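Local structure of adenosylmethionine-8-amino-7-oxononanoate aminotransferase (Methanocaldococcus jannaschii, 6ZHK) at residues 28-31 with 32-35; 135-138 with 139-142; 217-220 with 221-224; 369-372 with 373-377; 443-446 with 447-451. The protein probably catalyses the transfer of the amino group of S-adenosyl-L-methionine to 7-keto-8-aminopelargonic acid, a pyridoxal-phosphate-dependent step of biotin biosynthesis. All coordinates share one frame; numbering follows the deposited sequence.

Contact 1: 28-31 with 32-35; sequences MKEY and RESK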
loop_
_atom_site.group_PDB
_atom_site.type_symbol
_atom_site.label_atom_id
_atom_site.label_comp_id
_atom_site.label_asym_id
_atom_site.label_seq_id
_atom_site.Cartn_x
_atom_site.Cartn_y
_atom_site.Cartn_z
ATOM N N MET A 28 -14.865 14.304 -9.664
ATOM C CA MET A 28 -15.040 13.625 -10.939
ATOM C C MET A 28 -16.044 14.398 -11.813
ATOM O O MET A 28 -15.996 14.292 -13.033
ATOM C CB MET A 28 -15.538 12.201 -10.701
ATOM C CG MET A 28 -14.388 11.219 -10.217
ATOM S SD MET A 28 -12.884 11.307 -11.285
ATOM C CE MET A 28 -13.609 10.553 -12.745
ATOM N N LYS A 29 -16.956 15.133 -11.187
ATOM C CA LYS A 29 -17.862 16.008 -11.948
ATOM C C LYS A 29 -17.050 16.922 -12.846
ATOM O O LYS A 29 -17.368 17.081 -14.014
ATOM C CB LYS A 29 -18.854 16.740 -11.041
ATOM C CG LYS A 29 -19.634 17.866 -11.730
ATOM C CD LYS A 29 -21.045 18.097 -11.249
ATOM C CE LYS A 29 -21.757 19.140 -12.110
ATOM N NZ LYS A 29 -20.843 20.283 -12.420
ATOM N N GLU A 30 -16.020 17.561 -12.289
ATOM C CA GLU A 30 -15.253 18.539 -13.029
ATOM C C GLU A 30 -14.297 17.870 -13.996
ATOM O O GLU A 30 -14.091 18.369 -15.091
ATOM C CB GLU A 30 -14.523 19.468 -12.070
ATOM C CG GLU A 30 -15.589 20.340 -11.466
ATOM C CD GLU A 30 -15.056 21.547 -10.739
ATOM O OE1 GLU A 30 -13.798 21.717 -10.712
ATOM O OE2 GLU A 30 -15.913 22.305 -10.214
ATOM N N TYR A 31 -13.712 16.754 -13.575
ATOM C CA TYR A 31 -12.798 16.036 -14.438
ATOM C C TYR A 31 -13.546 15.583 -15.700
ATOM O O TYR A 31 -13.026 15.636 -16.808
ATOM C CB TYR A 31 -12.223 14.865 -13.604
ATOM C CG TYR A 31 -11.133 14.091 -14.306
ATOM C CD1 TYR A 31 -9.811 14.498 -14.223
ATOM C CD2 TYR A 31 -11.424 12.935 -15.031
ATOM C CE1 TYR A 31 -8.793 13.787 -14.845
ATOM C CE2 TYR A 31 -10.422 12.261 -15.722
ATOM C CZ TYR A 31 -9.098 12.670 -15.599
ATOM O OH TYR A 31 -8.105 12.011 -16.285
ATOM N N ARG A 32 -14.786 15.132 -15.532
ATOM C CA ARG A 32 -15.537 14.652 -16.676
ATOM C C ARG A 32 -15.899 15.773 -17.653
ATOM O O ARG A 32 -16.188 15.475 -18.810
ATOM C CB ARG A 32 -16.840 13.993 -16.251
ATOM C CG ARG A 32 -16.608 12.592 -15.719
ATOM C CD ARG A 32 -17.808 12.374 -14.825
ATOM N NE ARG A 32 -17.950 10.939 -14.959
ATOM C CZ ARG A 32 -18.968 10.225 -14.517
ATOM N NH1 ARG A 32 -20.017 10.821 -13.960
ATOM N NH2 ARG A 32 -18.925 8.921 -14.689
ATOM N N GLU A 33 -15.849 17.030 -17.196
ATOM C CA GLU A 33 -16.178 18.146 -18.075
ATOM C C GLU A 33 -14.947 18.628 -18.826
ATOM O O GLU A 33 -15.096 19.305 -19.830
ATOM C CB GLU A 33 -16.784 19.312 -17.311
ATOM C CG GLU A 33 -18.241 19.070 -17.010
ATOM C CD GLU A 33 -18.788 19.930 -15.884
ATOM O OE1 GLU A 33 -17.999 20.708 -15.243
ATOM O OE2 GLU A 33 -20.001 19.817 -15.635
ATOM N N SER A 34 -13.741 18.337 -18.320
ATOM C CA SER A 34 -12.575 18.989 -18.892
ATOM C C SER A 34 -11.822 18.088 -19.875
ATOM O O SER A 34 -12.103 16.885 -20.018
ATOM C CB SER A 34 -11.677 19.582 -17.821
ATOM O OG SER A 34 -11.411 18.608 -16.813
ATOM N N LYS A 35 -10.853 18.711 -20.569
ATOM C CA LYS A 35 -9.906 17.991 -21.405
ATOM C C LYS A 35 -8.680 17.724 -20.540
ATOM O O LYS A 35 -8.020 18.659 -20.116
ATOM C CB LYS A 35 -9.523 18.799 -22.663
ATOM C CG LYS A 35 -8.507 18.108 -23.586
ATOM C CD LYS A 35 -8.903 16.662 -24.042
ATOM C CE LYS A 35 -7.828 15.881 -24.787
ATOM N NZ LYS A 35 -6.878 15.125 -23.913
#

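Contact 2: 135-138 with 139-142; sequences QYYV and LRGD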
loop_
_atom_site.group_PDB
_atom_site.type_symbol
_atom_site.label_atom_id
_atom_site.label_comp_id
_atom_site.label_asym_id
_atom_site.label_seq_id
_atom_site.Cartn_x
_atom_site.Cartn_y
_atom_site.Cartn_z
ATOM N N GLN A 135 3.602 -0.907 19.744
ATOM C CA GLN A 135 3.838 -2.237 20.302
ATOM C C GLN A 135 5.174 -2.308 21.023
ATOM O O GLN A 135 5.290 -3.029 22.022
ATOM C CB GLN A 135 3.621 -3.338 19.268
ATOM C CG GLN A 135 3.818 -4.721 19.894
ATOM C CD GLN A 135 3.331 -5.783 18.958
ATOM O OE1 GLN A 135 3.199 -5.564 17.751
ATOM N NE2 GLN A 135 3.232 -6.992 19.493
ATOM N N TYR A 136 6.142 -1.486 20.601
ATOM C CA TYR A 136 7.388 -1.404 21.358
ATOM C C TYR A 136 7.086 -1.173 22.846
ATOM O O TYR A 136 7.634 -1.856 23.729
ATOM C CB TYR A 136 8.241 -0.258 20.838
ATOM C CG TYR A 136 9.434 0.131 21.684
ATOM C CD1 TYR A 136 10.626 -0.610 21.671
ATOM C CD2 TYR A 136 9.369 1.246 22.499
ATOM C CE1 TYR A 136 11.754 -0.193 22.410
ATOM C CE2 TYR A 136 10.480 1.653 23.250
ATOM C CZ TYR A 136 11.642 0.906 23.239
ATOM O OH TYR A 136 12.740 1.356 23.951
ATOM N N TYR A 137 6.269 -0.159 23.146
ATOM C CA TYR A 137 6.066 0.206 24.541
ATOM C C TYR A 137 5.239 -0.853 25.257
ATOM O O TYR A 137 5.483 -1.130 26.422
ATOM C CB TYR A 137 5.393 1.575 24.691
ATOM C CG TYR A 137 6.315 2.721 24.338
ATOM C CD1 TYR A 137 7.391 3.041 25.160
ATOM C CD2 TYR A 137 6.139 3.458 23.160
ATOM C CE1 TYR A 137 8.244 4.105 24.867
ATOM C CE2 TYR A 137 6.986 4.523 22.873
ATOM C CZ TYR A 137 8.032 4.848 23.712
ATOM O OH TYR A 137 8.858 5.890 23.374
ATOM N N VAL A 138 4.280 -1.483 24.559
ATOM C CA VAL A 138 3.578 -2.556 25.230
ATOM C C VAL A 138 4.572 -3.646 25.642
ATOM O O VAL A 138 4.492 -4.213 26.755
ATOM C CB VAL A 138 2.538 -3.153 24.271
ATOM C CG1 VAL A 138 2.020 -4.469 24.805
ATOM C CG2 VAL A 138 1.416 -2.161 23.992
ATOM N N LEU A 139 5.478 -4.011 24.739
ATOM C CA LEU A 139 6.375 -5.121 24.983
ATOM C C LEU A 139 7.376 -4.731 26.063
ATOM O O LEU A 139 7.801 -5.575 26.818
ATOM C CB LEU A 139 7.135 -5.482 23.685
ATOM C CG LEU A 139 6.288 -6.252 22.660
ATOM C CD1 LEU A 139 7.032 -6.371 21.343
ATOM C CD2 LEU A 139 5.944 -7.639 23.190
ATOM N N ARG A 140 7.750 -3.471 26.092
ATOM C CA ARG A 140 8.747 -3.020 27.055
ATOM C C ARG A 140 8.130 -2.895 28.458
ATOM O O ARG A 140 8.855 -2.710 29.443
ATOM C CB ARG A 140 9.269 -1.640 26.666
ATOM C CG ARG A 140 10.580 -1.256 27.350
ATOM C CD ARG A 140 11.017 0.111 26.836
ATOM N NE ARG A 140 10.184 1.239 27.305
ATOM C CZ ARG A 140 10.588 2.490 27.370
ATOM N NH1 ARG A 140 9.796 3.401 27.879
ATOM N NH2 ARG A 140 11.759 2.844 26.872
ATOM N N GLY A 141 6.806 -3.046 28.573
ATOM C CA GLY A 141 6.163 -3.025 29.892
ATOM C C GLY A 141 5.564 -1.681 30.264
ATOM O O GLY A 141 4.986 -1.524 31.350
ATOM N N ASP A 142 5.608 -0.706 29.354
ATOM C CA ASP A 142 4.925 0.562 29.614
ATOM C C ASP A 142 3.417 0.443 29.460
ATOM O O ASP A 142 2.956 -0.338 28.638
ATOM C CB ASP A 142 5.399 1.668 28.679
ATOM C CG ASP A 142 6.895 1.891 28.730
ATOM O OD1 ASP A 142 7.639 0.948 28.458
ATOM O OD2 ASP A 142 7.288 3.031 29.016
HETATM O O HOH W 1 3.027 -3.126 28.600
#

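Contact 3: 217-220 with 221-224; sequences MISL and IEKH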
loop_
_atom_site.group_PDB
_atom_site.type_symbol
_atom_site.label_atom_id
_atom_site.label_comp_id
_atom_site.label_asym_id
_atom_site.label_seq_id
_atom_site.Cartn_x
_atom_site.Cartn_y
_atom_site.Cartn_z
ATOM N N MET A 217 5.765 22.945 21.333
ATOM C CA MET A 217 5.874 21.521 21.024
ATOM C C MET A 217 6.632 20.786 22.131
ATOM O O MET A 217 6.297 19.668 22.539
ATOM C CB MET A 217 6.561 21.310 19.667
ATOM C CG MET A 217 6.927 19.859 19.427
ATOM S SD MET A 217 5.442 18.800 19.332
ATOM C CE MET A 217 5.113 18.813 17.564
ATOM N N ILE A 218 7.727 21.390 22.606
ATOM C CA ILE A 218 8.512 20.740 23.638
ATOM C C ILE A 218 7.647 20.591 24.886
ATOM O O ILE A 218 7.664 19.533 25.524
ATOM C CB ILE A 218 9.784 21.564 23.937
ATOM C CG1 ILE A 218 10.716 21.510 22.718
ATOM C CG2 ILE A 218 10.418 20.982 25.188
ATOM C CD1 ILE A 218 11.995 22.422 22.813
ATOM N N SER A 219 6.892 21.645 25.214
ATOM C CA SER A 219 6.000 21.654 26.366
ATOM C C SER A 219 4.969 20.534 26.234
ATOM O O SER A 219 4.634 19.911 27.238
ATOM C CB SER A 219 5.287 23.009 26.515
ATOM O OG SER A 219 6.273 23.990 26.844
ATOM N N LEU A 220 4.415 20.346 25.045
ATOM C CA LEU A 220 3.442 19.269 24.867
ATOM C C LEU A 220 4.111 17.902 25.065
ATOM O O LEU A 220 3.528 17.042 25.704
ATOM C CB LEU A 220 2.897 19.416 23.463
ATOM C CG LEU A 220 1.493 18.938 23.150
ATOM C CD1 LEU A 220 0.456 19.835 23.821
ATOM C CD2 LEU A 220 1.321 19.015 21.646
ATOM N N ILE A 221 5.338 17.692 24.530
ATOM C CA ILE A 221 6.075 16.457 24.755
ATOM C C ILE A 221 6.306 16.229 26.250
ATOM O O ILE A 221 6.081 15.133 26.774
ATOM C CB ILE A 221 7.382 16.414 23.912
ATOM C CG1 ILE A 221 7.019 16.406 22.425
ATOM C CG2 ILE A 221 8.254 15.211 24.329
ATOM C CD1 ILE A 221 8.200 16.698 21.476
ATOM N N GLU A 222 6.742 17.282 26.952
ATOM C CA GLU A 222 6.989 17.153 28.377
ATOM C C GLU A 222 5.689 16.826 29.118
ATOM O O GLU A 222 5.691 16.002 30.022
ATOM C CB GLU A 222 7.581 18.458 28.917
ATOM C CG GLU A 222 8.970 18.729 28.382
ATOM C CD GLU A 222 9.510 20.109 28.686
ATOM O OE1 GLU A 222 8.685 21.049 28.862
ATOM O OE2 GLU A 222 10.748 20.239 28.720
ATOM N N LYS A 223 4.610 17.467 28.757
ATOM C CA LYS A 223 3.344 17.263 29.439
ATOM C C LYS A 223 2.771 15.866 29.184
ATOM O O LYS A 223 2.316 15.253 30.135
ATOM C CB LYS A 223 2.291 18.295 29.011
ATOM C CG LYS A 223 0.947 18.187 29.727
ATOM C CD LYS A 223 0.024 19.248 29.190
ATOM C CE LYS A 223 -1.226 19.528 30.003
ATOM N NZ LYS A 223 -1.923 20.688 29.396
ATOM N N HIS A 224 2.865 15.337 27.952
ATOM C CA HIS A 224 2.111 14.127 27.623
ATOM C C HIS A 224 3.001 12.896 27.420
ATOM O O HIS A 224 2.491 11.854 27.043
ATOM C CB HIS A 224 1.262 14.374 26.383
ATOM C CG HIS A 224 0.242 15.439 26.629
ATOM N ND1 HIS A 224 -0.803 15.235 27.533
ATOM C CD2 HIS A 224 0.086 16.672 26.104
ATOM C CE1 HIS A 224 -1.563 16.313 27.557
ATOM N NE2 HIS A 224 -1.054 17.213 26.672
#

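Contact 4: 369-372 with 373-377; sequences IKLF and HKELR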
loop_
_atom_site.group_PDB
_atom_site.type_symbol
_atom_site.label_atom_id
_atom_site.label_comp_id
_atom_site.label_asym_id
_atom_site.label_seq_id
_atom_site.Cartn_x
_atom_site.Cartn_y
_atom_site.Cartn_z
ATOM N N ILE A 369 20.081 23.857 -7.673
ATOM C CA ILE A 369 19.171 24.415 -6.667
ATOM C C ILE A 369 19.422 25.913 -6.466
ATOM O O ILE A 369 18.487 26.705 -6.305
ATOM C CB ILE A 369 19.326 23.625 -5.347
ATOM C CG1 ILE A 369 18.718 22.225 -5.490
ATOM C CG2 ILE A 369 18.738 24.369 -4.153
ATOM C CD1 ILE A 369 19.208 21.238 -4.440
ATOM N N LYS A 370 20.708 26.300 -6.383
ATOM C CA LYS A 370 21.053 27.707 -6.220
ATOM C C LYS A 370 20.483 28.529 -7.382
ATOM O O LYS A 370 19.895 29.586 -7.181
ATOM C CB LYS A 370 22.579 27.841 -6.176
ATOM C CG LYS A 370 23.207 28.397 -4.904
ATOM C CD LYS A 370 24.503 27.656 -4.595
ATOM C CE LYS A 370 24.914 27.742 -3.148
ATOM N NZ LYS A 370 25.548 26.465 -2.752
ATOM N N LEU A 371 20.610 28.014 -8.608
ATOM C CA LEU A 371 20.037 28.677 -9.777
ATOM C C LEU A 371 18.512 28.776 -9.685
ATOM O O LEU A 371 17.919 29.815 -9.990
ATOM C CB LEU A 371 20.512 27.973 -11.056
ATOM C CG LEU A 371 19.846 28.479 -12.354
ATOM C CD1 LEU A 371 20.255 29.926 -12.695
ATOM C CD2 LEU A 371 20.066 27.542 -13.534
ATOM N N PHE A 372 17.856 27.666 -9.303
ATOM C CA PHE A 372 16.412 27.643 -9.117
ATOM C C PHE A 372 15.955 28.749 -8.143
ATOM O O PHE A 372 15.017 29.487 -8.424
ATOM C CB PHE A 372 16.022 26.248 -8.570
ATOM C CG PHE A 372 14.550 25.939 -8.470
ATOM C CD1 PHE A 372 13.672 26.426 -9.422
ATOM C CD2 PHE A 372 14.039 25.150 -7.445
ATOM C CE1 PHE A 372 12.326 26.077 -9.406
ATOM C CE2 PHE A 372 12.674 24.845 -7.376
ATOM C CZ PHE A 372 11.823 25.310 -8.361
ATOM N N HIS A 373 16.611 28.862 -6.987
ATOM C CA HIS A 373 16.140 29.822 -5.994
ATOM C C HIS A 373 16.346 31.247 -6.509
ATOM O O HIS A 373 15.525 32.123 -6.217
ATOM C CB HIS A 373 16.778 29.579 -4.596
ATOM C CG HIS A 373 16.395 28.265 -3.984
ATOM N ND1 HIS A 373 16.997 27.767 -2.843
ATOM C CD2 HIS A 373 15.485 27.331 -4.367
ATOM C CE1 HIS A 373 16.467 26.579 -2.535
ATOM N NE2 HIS A 373 15.513 26.291 -3.443
ATOM N N LYS A 374 17.455 31.476 -7.218
ATOM C CA LYS A 374 17.771 32.785 -7.784
ATOM C C LYS A 374 16.726 33.176 -8.831
ATOM O O LYS A 374 16.228 34.304 -8.826
ATOM C CB LYS A 374 19.197 32.748 -8.346
ATOM C CG LYS A 374 19.565 33.987 -9.149
ATOM C CD LYS A 374 21.023 34.069 -9.492
ATOM C CE LYS A 374 21.468 33.283 -10.708
ATOM N NZ LYS A 374 20.491 33.356 -11.827
ATOM N N GLU A 375 16.283 32.207 -9.649
ATOM C CA GLU A 375 15.296 32.422 -10.710
ATOM C C GLU A 375 13.862 32.575 -10.218
ATOM O O GLU A 375 13.016 33.118 -10.936
ATOM C CB GLU A 375 15.383 31.347 -11.799
ATOM C CG GLU A 375 16.693 31.327 -12.565
ATOM C CD GLU A 375 16.998 32.614 -13.347
ATOM O OE1 GLU A 375 16.155 33.016 -14.174
ATOM O OE2 GLU A 375 18.053 33.250 -13.061
ATOM N N LEU A 376 13.563 32.117 -8.992
ATOM C CA LEU A 376 12.260 32.295 -8.369
ATOM C C LEU A 376 12.121 33.684 -7.717
ATOM O O LEU A 376 11.008 34.134 -7.364
ATOM C CB LEU A 376 12.111 31.208 -7.287
ATOM C CG LEU A 376 11.887 29.765 -7.759
ATOM C CD1 LEU A 376 12.126 28.789 -6.585
ATOM C CD2 LEU A 376 10.479 29.638 -8.330
ATOM N N ARG A 377 13.257 34.366 -7.475
ATOM C CA ARG A 377 13.155 35.614 -6.731
ATOM C C ARG A 377 12.200 36.623 -7.374
ATOM O O ARG A 377 11.458 37.275 -6.657
ATOM C CB ARG A 377 14.540 36.263 -6.564
ATOM C CG ARG A 377 15.398 35.598 -5.499
ATOM C CD ARG A 377 16.636 36.455 -5.405
ATOM N NE ARG A 377 17.840 35.640 -5.309
ATOM C CZ ARG A 377 19.044 36.046 -5.727
ATOM N NH1 ARG A 377 19.179 37.239 -6.294
ATOM N NH2 ARG A 377 20.103 35.263 -5.593
#

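Contact 5: 443-446 with 447-451; sequences LSIT and EKEII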
loop_
_atom_site.group_PDB
_atom_site.type_symbol
_atom_site.label_atom_id
_atom_site.label_comp_id
_atom_site.label_asym_id
_atom_site.label_seq_id
_atom_site.Cartn_x
_atom_site.Cartn_y
_atom_site.Cartn_z
ATOM N N LEU A 443 15.377 15.747 -9.986
ATOM C CA LEU A 443 16.768 16.082 -9.726
ATOM C C LEU A 443 17.515 16.256 -11.054
ATOM O O LEU A 443 18.546 16.950 -11.096
ATOM C CB LEU A 443 17.425 14.910 -8.969
ATOM C CG LEU A 443 16.764 14.530 -7.629
ATOM C CD1 LEU A 443 17.609 13.489 -6.931
ATOM C CD2 LEU A 443 16.553 15.733 -6.718
ATOM N N SER A 444 16.951 15.668 -12.122
ATOM C CA SER A 444 17.559 15.728 -13.454
ATOM C C SER A 444 17.186 16.984 -14.240
ATOM O O SER A 444 17.640 17.112 -15.388
ATOM C CB SER A 444 17.227 14.484 -14.248
ATOM O OG SER A 444 15.821 14.248 -14.217
ATOM N N ILE A 445 16.383 17.911 -13.665
ATOM C CA ILE A 445 15.963 19.112 -14.373
ATOM C C ILE A 445 17.211 19.880 -14.801
ATOM O O ILE A 445 18.150 19.993 -14.017
ATOM C CB ILE A 445 15.030 20.010 -13.510
ATOM C CG1 ILE A 445 14.423 21.104 -14.403
ATOM C CG2 ILE A 445 15.776 20.583 -12.305
ATOM C CD1 ILE A 445 13.238 21.852 -13.788
ATOM N N THR A 446 17.234 20.366 -16.062
ATOM C CA THR A 446 18.442 21.050 -16.521
ATOM C C THR A 446 18.390 22.531 -16.145
ATOM O O THR A 446 17.316 23.074 -15.844
ATOM C CB THR A 446 18.638 20.911 -18.044
ATOM O OG1 THR A 446 17.608 21.677 -18.663
ATOM C CG2 THR A 446 18.625 19.449 -18.479
ATOM N N GLU A 447 19.572 23.185 -16.213
ATOM C CA GLU A 447 19.571 24.598 -15.920
ATOM C C GLU A 447 18.676 25.337 -16.921
ATOM O O GLU A 447 17.959 26.251 -16.534
ATOM C CB GLU A 447 21.018 25.116 -15.957
ATOM C CG GLU A 447 21.872 24.551 -14.855
ATOM C CD GLU A 447 23.171 25.286 -14.557
ATOM O OE1 GLU A 447 23.409 26.380 -15.139
ATOM O OE2 GLU A 447 23.919 24.797 -13.695
ATOM N N LYS A 448 18.712 24.932 -18.188
ATOM C CA LYS A 448 17.864 25.576 -19.174
ATOM C C LYS A 448 16.391 25.383 -18.837
ATOM O O LYS A 448 15.589 26.300 -19.066
ATOM C CB LYS A 448 18.223 25.116 -20.601
ATOM C CG LYS A 448 19.540 25.698 -21.108
ATOM C CD LYS A 448 20.071 24.979 -22.354
ATOM C CE LYS A 448 21.354 25.622 -22.901
ATOM N NZ LYS A 448 21.831 24.841 -24.080
ATOM N N GLU A 449 16.032 24.178 -18.362
ATOM C CA GLU A 449 14.655 23.893 -18.027
ATOM C C GLU A 449 14.227 24.694 -16.795
ATOM O O GLU A 449 13.093 25.192 -16.727
ATOM C CB GLU A 449 14.468 22.433 -17.711
ATOM C CG GLU A 449 14.308 21.580 -18.978
ATOM C CD GLU A 449 14.646 20.107 -18.794
ATOM O OE1 GLU A 449 14.921 19.708 -17.682
ATOM O OE2 GLU A 449 14.667 19.354 -19.790
ATOM N N ILE A 450 15.175 24.878 -15.868
ATOM C CA ILE A 450 14.855 25.663 -14.685
ATOM C C ILE A 450 14.518 27.100 -15.107
ATOM O O ILE A 450 13.590 27.696 -14.561
ATOM C CB ILE A 450 16.042 25.626 -13.696
ATOM C CG1 ILE A 450 16.089 24.309 -12.915
ATOM C CG2 ILE A 450 15.908 26.760 -12.696
ATOM C CD1 ILE A 450 17.446 24.044 -12.240
ATOM N N ILE A 451 15.320 27.695 -16.015
ATOM C CA ILE A 451 15.147 29.106 -16.377
ATOM C C ILE A 451 13.844 29.231 -17.147
ATOM O O ILE A 451 13.042 30.102 -16.887
ATOM C CB ILE A 451 16.363 29.632 -17.167
ATOM C CG1 ILE A 451 17.621 29.774 -16.287
ATOM C CG2 ILE A 451 16.030 30.918 -17.917
ATOM C CD1 ILE A 451 18.963 29.578 -17.031
#

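Contact 1: 28-31 with 32-35
Lys29 and Glu33 form a salt bridge across one turn of this short helix. The ammonium group NZ of Lys29 stands 3.4 Å from Glu33 OE2, a weak hydrogen bond within a salt bridge. Kinks at chi2 and chi4 bring the lysine amine back over the turn, while the glutamate runs out straight beyond its CG, so the two chains meet at a slant. Glu30, by contrast, turns its carboxylate outward to Lys414 and to the backbone N of Phe327 of the second subunit.

Backbone bonds tie the turn itself. Arg32 N donates to Met28 O over 2.9 Å, and the arginine chain lies over the same carbonyl, its CG and CD each 3.2 Å from Met28 O. Its NE is taken up by Lys18 O. Further on, Glu30 O accepts from Glu33 N at 3.1 Å, and more weakly from Ser34 N at 3.2 Å. Ser34 N also reaches Tyr31 O at 3.2 Å, so its amide is shared between two carbonyls as the helix runs out. Ser34 OG sits close to Glu30 O as well, but its single proton may instead go to Asn36 OD1.

Packing surrounds the turn: the Tyr31 ring meets His23, while its OH bonds to Asp17; Met28 and Arg32 both rest on Tyr320 of the second subunit. Tightening i-to-i+3 bonds of this kind are characteristic of the last turn of a short helix, here one that borders the dimer interface of a class-III aminotransferase.

Contact 2: 135-138 with 139-142
Arg140 reaches out from its helix to lie among Tyr136, Tyr137 and Asp142. Its CB lies 3.4 Å from Tyr136 O, the carbonyl that also accepts the Arg140 backbone N-H. From there CG is anti to the backbone N (chi1 -163°); CD lies beside the phenol of Tyr136, 3.6 Å from its OH, and the bend at chi3 then turns NE toward Asp142. The NE atom donates to Asp142 OD1 over 2.8 Å, and NH1 to Asp142 OD2 over the same distance, a side-on, two-pronged salt bridge in which both acceptors lie in the guanidinium plane and are met on their syn sides.

The face of this guanidinium is met by the edge of Tyr137: CE1 lies 3.5 Å above the plane, toward its rim, and the ring stands nearly perpendicular, at 84°. Arg140 NH2 finally makes a weak bond to Tyr136 OH, whose stronger partner is Glu318. NH1 is claimed a second time by Asp262, so the group is held at NE and both terminal nitrogens, and its rotation is probably fixed. Asp142 has a further mate in Arg145, which also makes a cation-pi contact with Tyr137. Elsewhere on the helix, Leu139 CD1 packs against Gln135 CG.

The backbone turns off beneath this cluster. Gly141 N donates to Val138 O over 3.2 Å and Asp142 N to Tyr137 O over 3.0 Å, while a water bridges Val138 O and Asp142 O. Gly141, with phi 98°, has the positive angle that a side chain would make difficult. These paired bonds back into the last turn form a Schellman motif, closing helix 122-140.

Contact 3: 217-220 with 221-224
Ile218 O receives Glu222 N over 2.8 Å, the shortest bond of this turn. The same carbonyl lies beneath the glutamate chain, with Glu222 CG 3.2 Å away. Beyond CG that chain is extended and slants across Ile218, bringing OE2 to 3.6 Å from its CG2 methyl. On the inner face, Ile221 CD1 touches Met217 CG at 4.0 Å, while CG1 of Ile221 sits over Met217 O.

The last residue in the turn is His224. Its N-H goes to Leu220 O over 2.9 Å, and its ring lies close to the Leu220 side chain: CD2 is 3.9 Å from Leu220 CD1, and Leu220 CG falls at the ring edge, in its plane. Lys223 CG sits over the centre of one face, 3.7 Å from the plane. ND1 is bonded to Glu227, and the ring stacks with Tyr183. Replacing His224 by an alanine would probably leave Glu227 without this bond and Tyr183 without its stacking partner, opening a gap beside Leu220.

Helix 211-224 thereby lies against the seven-stranded sheet, Met217, Leu220 and Ile221 meeting Ile149 of strand 147-151, while Met217 and Ile221 also press on Val254 of helix 250-261.

Contact 4: 369-372 with 373-377
Phe372 and Leu376 make the dense side of this helix. Methyl CD1 of Leu376 stands over the centre of the phenylalanine ring, 3.8 Å from the centroid and only 7° off the normal, a nearly ideal CH-pi contact. Phe372 CG lies anti to its backbone N (chi1 -172°), which carries the ring out from the side of the helix, where Leu376 CD1 can lie over its face. Beside it Ile369 CG2 lies over the His373 ring, 3.9 Å from its centroid. Ile369 O faces the same imidazole besides accepting His373 N over 2.9 Å, and His373 NE2 is hydrogen-bonded to Gly392 O.

Phe372 and Leu376 both reach Val395 of strand 394-399 and Leu439 of strand 436-439, with Cys454 of helix 447-463 alongside, the helix-on-sheet packing of the C-terminal domain in fold-type I aminotransferases.

The other side is looser, and there Lys370 and Lys374 are exposed to solvent. Lys370 points outward, and Lys374 bends at chi3 and chi4 until NZ makes a salt bridge with Glu375 OE2 at 2.7 Å. This pair borders Leu371, whose CD1 lies 3.5 Å from Lys374 NZ and 3.8 Å from Glu375 CG; Leu371 also meets Glu447 of helix 447-463.

Contact 5: 443-446 with 447-451
Thr446 and Glu449 exchange hydrogen bonds in both directions across the first turn of helix 447-463. Glu449 N donates to Thr446 OG1 over 3.0 Å, and in return Thr446 N donates to Glu449 OE1 over 2.9 Å along an almost straight path of 169°. This carboxylate oxygen is met from above its plane, and it takes a second bond from Asn45 ND2. Thr446 OG1 stands between its backbone N and carbonyl carbon (chi1 69°), facing the helix and the amide it accepts. The glutamate chain, extended beyond CG, slants across the threonine, with Glu449 CG 3.3 Å from Thr446 OG1. With alanine at Glu449, Thr446 N and Asn45 ND2 would probably lose their shared acceptor, leaving only the OG1 half of the box.

The helical pattern itself starts with Ile450 N, which donates to Thr446 O over 2.8 Å.

Apolar contact runs beside these bonds. Ile445, just ahead of the cap, meets Ile450 at about a right angle, CG2 lying 3.8 Å from Ile450 CG1; its CG1 branch covers Glu449 CB at 3.6 Å. Phe393 lies against Ile445, and Phe372 of helix 366-376 against Ile450, so the pair is buried, whereas Glu447 and Lys448 on the outer side are exposed. Lys368 ties the entering loop down through Leu443 O and Ile445 O.

The reciprocal bonds between the N-cap and the third helical residue define a capping box, and the adjoining Ile445-Ile450 pair has the positions of a hydrophobic staple. Together they start the final helix of the chain.

The five contacts follow one another along the chain, all local to a helix or its end. Contacts 4 and 5 alone touch: their centres are 11 Å apart, with Leu371 CD2 3.6 Å from Glu447 CB and Phe372 CA 3.7 Å from Ile450 CG2, so the two helices pack side by side. Contacts 2 and 3 lie about 21 Å apart between centres, on the opposite side of the chain's centre from contact 5. Contacts 1 and 2 both meet the second subunit. They also come nearest to predicted substrate-site residues: the side chain of Met28 is about 9 Å from that of Tyr25, and the side chain of Gln135 about 12 Å from Gly336. Contacts 3, 4 and 5 lie away from these sites.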